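Local coordinates for protein MJ1225 (Methanocaldococcus jannaschii, PDB 3KH5), which is of unknown function but binds AMP and ADP, largely at its CBS domains, and is a putative archaeal homologue of the gamma subunit of AMP-activated protein kinase, at residues His74-Leu79 / Gly215-Ile220. Sequence-based numbering, arbitrary orientation.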
ATOM      1  N   HIS A  74      -7.061   5.570 -24.639  1.00 56.40           N
ATOM      2  CA  HIS A  74      -5.913   5.028 -25.345  1.00 56.41           C
ATOM      3  C   HIS A  74      -6.185   3.658 -25.915  1.00 56.71           C
ATOM      4  O   HIS A  74      -5.259   2.912 -26.246  1.00 56.75           O
ATOM      5  CB  HIS A  74      -4.705   5.033 -24.427  1.00 56.17           C
ATOM      6  CG  HIS A  74      -4.310   6.407 -24.009  1.00 55.33           C
ATOM      7  ND1 HIS A  74      -3.461   7.192 -24.758  1.00 54.71           N
ATOM      8  CD2 HIS A  74      -4.693   7.164 -22.954  1.00 54.38           C
ATOM      9  CE1 HIS A  74      -3.314   8.363 -24.166  1.00 54.34           C
ATOM     10  NE2 HIS A  74      -4.053   8.372 -23.071  1.00 54.03           N
ATOM     11  N   GLU A  75      -7.472   3.338 -26.018  1.00 57.07           N
ATOM     12  CA  GLU A  75      -7.937   2.166 -26.746  1.00 57.43           C
ATOM     13  C   GLU A  75      -7.132   0.934 -26.384  1.00 57.28           C
ATOM     14  O   GLU A  75      -6.760   0.151 -27.265  1.00 57.34           O
ATOM     15  CB  GLU A  75      -7.847   2.410 -28.256  1.00 57.59           C
ATOM     16  CG  GLU A  75      -8.562   3.658 -28.739  1.00 58.50           C
ATOM     17  CD  GLU A  75      -8.442   3.856 -30.239  1.00 59.63           C
ATOM     18  OE1 GLU A  75      -8.158   2.876 -30.960  1.00 59.94           O
ATOM     19  OE2 GLU A  75      -8.640   5.000 -30.702  1.00 59.93           O
ATOM     20  N   ARG A  76      -6.843   0.779 -25.094  1.00 57.00           N
ATOM     21  CA  ARG A  76      -6.194  -0.425 -24.586  1.00 56.64           C
ATOM     22  C   ARG A  76      -4.667  -0.400 -24.639  1.00 55.73           C
ATOM     23  O   ARG A  76      -4.018  -1.389 -24.287  1.00 55.74           O
ATOM     24  CB  ARG A  76      -6.706  -1.656 -25.333  1.00 57.03           C
ATOM     25  CG  ARG A  76      -8.197  -1.886 -25.198  1.00 58.60           C
ATOM     26  CD  ARG A  76      -8.401  -3.282 -24.731  1.00 61.52           C
ATOM     27  NE  ARG A  76      -7.359  -3.600 -23.762  1.00 63.78           N
ATOM     28  CZ  ARG A  76      -7.266  -4.741 -23.095  1.00 65.03           C
ATOM     29  NH1 ARG A  76      -8.161  -5.705 -23.278  1.00 65.43           N
ATOM     30  NH2 ARG A  76      -6.274  -4.919 -22.236  1.00 65.48           N
ATOM     31  N   ASN A  77      -4.099   0.720 -25.071  1.00 54.52           N
ATOM     32  CA  ASN A  77      -2.653   0.859 -25.157  1.00 53.20           C
ATOM     33  C   ASN A  77      -2.053   1.331 -23.834  1.00 52.30           C
ATOM     34  O   ASN A  77      -2.018   2.531 -23.549  1.00 52.04           O
ATOM     35  CB  ASN A  77      -2.297   1.825 -26.285  1.00 53.35           C
ATOM     36  CG  ASN A  77      -0.855   1.711 -26.724  1.00 53.32           C
ATOM     37  OD1 ASN A  77      -0.031   1.067 -26.072  1.00 53.59           O
ATOM     38  ND2 ASN A  77      -0.539   2.345 -27.847  1.00 53.50           N
ATOM     39  N   PHE A  78      -1.586   0.371 -23.038  1.00 51.17           N
ATOM     40  CA  PHE A  78      -0.996   0.639 -21.727  1.00 50.22           C
ATOM     41  C   PHE A  78       0.263   1.485 -21.838  1.00 49.42           C
ATOM     42  O   PHE A  78       0.482   2.391 -21.032  1.00 49.33           O
ATOM     43  CB  PHE A  78      -0.675  -0.683 -21.024  1.00 50.32           C
ATOM     44  CG  PHE A  78       0.061  -0.525 -19.725  1.00 50.50           C
ATOM     45  CD1 PHE A  78      -0.615  -0.145 -18.572  1.00 50.56           C
ATOM     46  CD2 PHE A  78       1.429  -0.776 -19.647  1.00 50.65           C
ATOM     47  CE1 PHE A  78       0.058  -0.004 -17.365  1.00 50.61           C
ATOM     48  CE2 PHE A  78       2.110  -0.637 -18.443  1.00 50.64           C
ATOM     49  CZ  PHE A  78       1.422  -0.251 -17.300  1.00 50.48           C
ATOM     50  N   LEU A  79       1.087   1.173 -22.833  1.00 48.33           N
ATOM     51  CA  LEU A  79       2.331   1.892 -23.054  1.00 47.22           C
ATOM     52  C   LEU A  79       2.107   3.352 -23.429  1.00 46.12           C
ATOM     53  O   LEU A  79       2.859   4.228 -22.983  1.00 46.01           O
ATOM     54  CB  LEU A  79       3.186   1.178 -24.098  1.00 47.42           C
ATOM     55  CG  LEU A  79       4.425   0.429 -23.592  1.00 47.87           C
ATOM     56  CD1 LEU A  79       4.238  -0.065 -22.154  1.00 48.33           C
ATOM     57  CD2 LEU A  79       4.753  -0.725 -24.536  1.00 48.19           C
ATOM     58  N   GLY A 215       2.508  -5.890 -27.454  1.00 84.56           N
ATOM     59  CA  GLY A 215       1.253  -5.775 -26.710  1.00 83.29           C
ATOM     60  C   GLY A 215      -0.018  -5.649 -27.521  1.00 82.24           C
ATOM     61  O   GLY A 215      -0.101  -4.784 -28.393  1.00 82.30           O
ATOM     62  N   ASN A 216      -1.023  -6.490 -27.261  1.00 80.94           N
ATOM     63  CA  ASN A 216      -1.023  -7.585 -26.263  1.00 79.42           C
ATOM     64  C   ASN A 216      -0.499  -7.290 -24.845  1.00 78.10           C
ATOM     65  O   ASN A 216       0.254  -8.088 -24.267  1.00 78.02           O
ATOM     66  CB  ASN A 216      -0.393  -8.865 -26.838  1.00 79.59           C
ATOM     67  CG  ASN A 216      -1.095 -10.126 -26.358  1.00 79.60           C
ATOM     68  OD1 ASN A 216      -2.325 -10.177 -26.271  1.00 79.61           O
ATOM     69  ND2 ASN A 216      -0.315 -11.155 -26.053  1.00 79.64           N
ATOM     70  N   VAL A 217      -0.917  -6.149 -24.290  1.00 76.20           N
ATOM     71  CA  VAL A 217      -0.679  -5.844 -22.877  1.00 74.17           C
ATOM     72  C   VAL A 217      -1.520  -6.766 -21.998  1.00 72.46           C
ATOM     73  O   VAL A 217      -1.274  -6.888 -20.798  1.00 72.38           O
ATOM     74  CB  VAL A 217      -1.006  -4.366 -22.526  1.00 74.35           C
ATOM     75  CG1 VAL A 217      -0.067  -3.420 -23.251  1.00 74.34           C
ATOM     76  CG2 VAL A 217      -2.476  -4.026 -22.799  1.00 74.30           C
ATOM     77  N   ARG A 218      -2.492  -7.428 -22.623  1.00 70.06           N
ATOM     78  CA  ARG A 218      -3.518  -8.195 -21.925  1.00 67.62           C
ATOM     79  C   ARG A 218      -2.998  -9.394 -21.135  1.00 65.34           C
ATOM     80  O   ARG A 218      -3.589  -9.758 -20.113  1.00 65.11           O
ATOM     81  CB  ARG A 218      -4.600  -8.641 -22.910  1.00 68.05           C
ATOM     82  CG  ARG A 218      -5.889  -9.112 -22.254  1.00 69.32           C
ATOM     83  CD  ARG A 218      -6.906  -9.531 -23.294  1.00 71.86           C
ATOM     84  NE  ARG A 218      -6.544 -10.777 -23.970  1.00 73.83           N
ATOM     85  CZ  ARG A 218      -7.049 -11.168 -25.138  1.00 75.00           C
ATOM     86  NH1 ARG A 218      -7.934 -10.410 -25.775  1.00 75.36           N
ATOM     87  NH2 ARG A 218      -6.665 -12.320 -25.676  1.00 75.40           N
ATOM     88  N   GLU A 219      -1.908 -10.007 -21.589  1.00 62.43           N
ATOM     89  CA  GLU A 219      -1.394 -11.178 -20.886  1.00 59.63           C
ATOM     90  C   GLU A 219      -0.828 -10.805 -19.511  1.00 57.30           C
ATOM     91  O   GLU A 219      -0.696 -11.671 -18.646  1.00 56.97           O
ATOM     92  CB  GLU A 219      -0.385 -11.958 -21.740  1.00 59.95           C
ATOM     93  CG  GLU A 219      -0.535 -13.490 -21.658  1.00 60.92           C
ATOM     94  CD  GLU A 219      -1.883 -14.003 -22.170  1.00 62.28           C
ATOM     95  OE1 GLU A 219      -2.220 -13.741 -23.346  1.00 62.70           O
ATOM     96  OE2 GLU A 219      -2.599 -14.677 -21.396  1.00 62.71           O
ATOM     97  N   ILE A 220      -0.522  -9.521 -19.309  1.00 54.49           N
ATOM     98  CA  ILE A 220      -0.119  -9.025 -17.991  1.00 51.92           C
ATOM     99  C   ILE A 220      -1.249  -9.213 -16.978  1.00 50.41           C
ATOM    100  O   ILE A 220      -1.041  -9.832 -15.923  1.00 49.98           O
ATOM    101  CB  ILE A 220       0.348  -7.543 -18.021  1.00 51.93           C
ATOM    102  CG1 ILE A 220       1.571  -7.390 -18.937  1.00 51.81           C
ATOM    103  CG2 ILE A 220       0.667  -7.047 -16.599  1.00 51.61           C
ATOM    104  CD1 ILE A 220       1.944  -5.941 -19.251  1.00 52.00           C
TER
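Val-217 carries this contact, dividing its two methyls between Phe-78 and Arg-76, so that one small branched side chain serves both an apolar and a polar neighbour. Its CG1 lies 3.6 Å from Phe-78 CB, touching the root of the aromatic side chain and not its ring. Phe-78 starts toward the valine, but CG anti to the backbone N (chi1 174°) turns the ring off into a buried place where it meets Ile-70 and Met-212. The other methyl, Val-217 CG2, rests 3.4 Å from the carbonyl oxygen of Arg-76 and 3.9 Å from NH2 of the same arginine, whose guanidinium passes that methyl obliquely. Bends at chi2 and chi3 bring it there. Both pieces are short links between helices in a protein built from four CBS motifs: a type I' turn from His-74 to Asn-77 joins helix 68-73 to helix 78-81, while Gly-215 to Val-217 lead from helix 206-213 into the weakly bonded start of helix 218-222. Asn-77 N closes the turn on His-74 O at 2.7 Å, and Asn-77, as N-cap, reaches Ala-80 N through a weak bond from OD1. Farther out, Arg-76 NH1 approaches the aliphatic CD of Arg-218 at 4.0 Å. The two guanidinium planes are turned by 54° and their NH1 atoms stay 5.3 Å apart; the arginines touch through the CD methylene, their charged ends not in contact, at a partly exposed edge where solvent would probably weaken the repulsion. Helix 68-73, leading into the turn, lines the pocket of a bound AMP about 11 Å from the Arg-76 side chain.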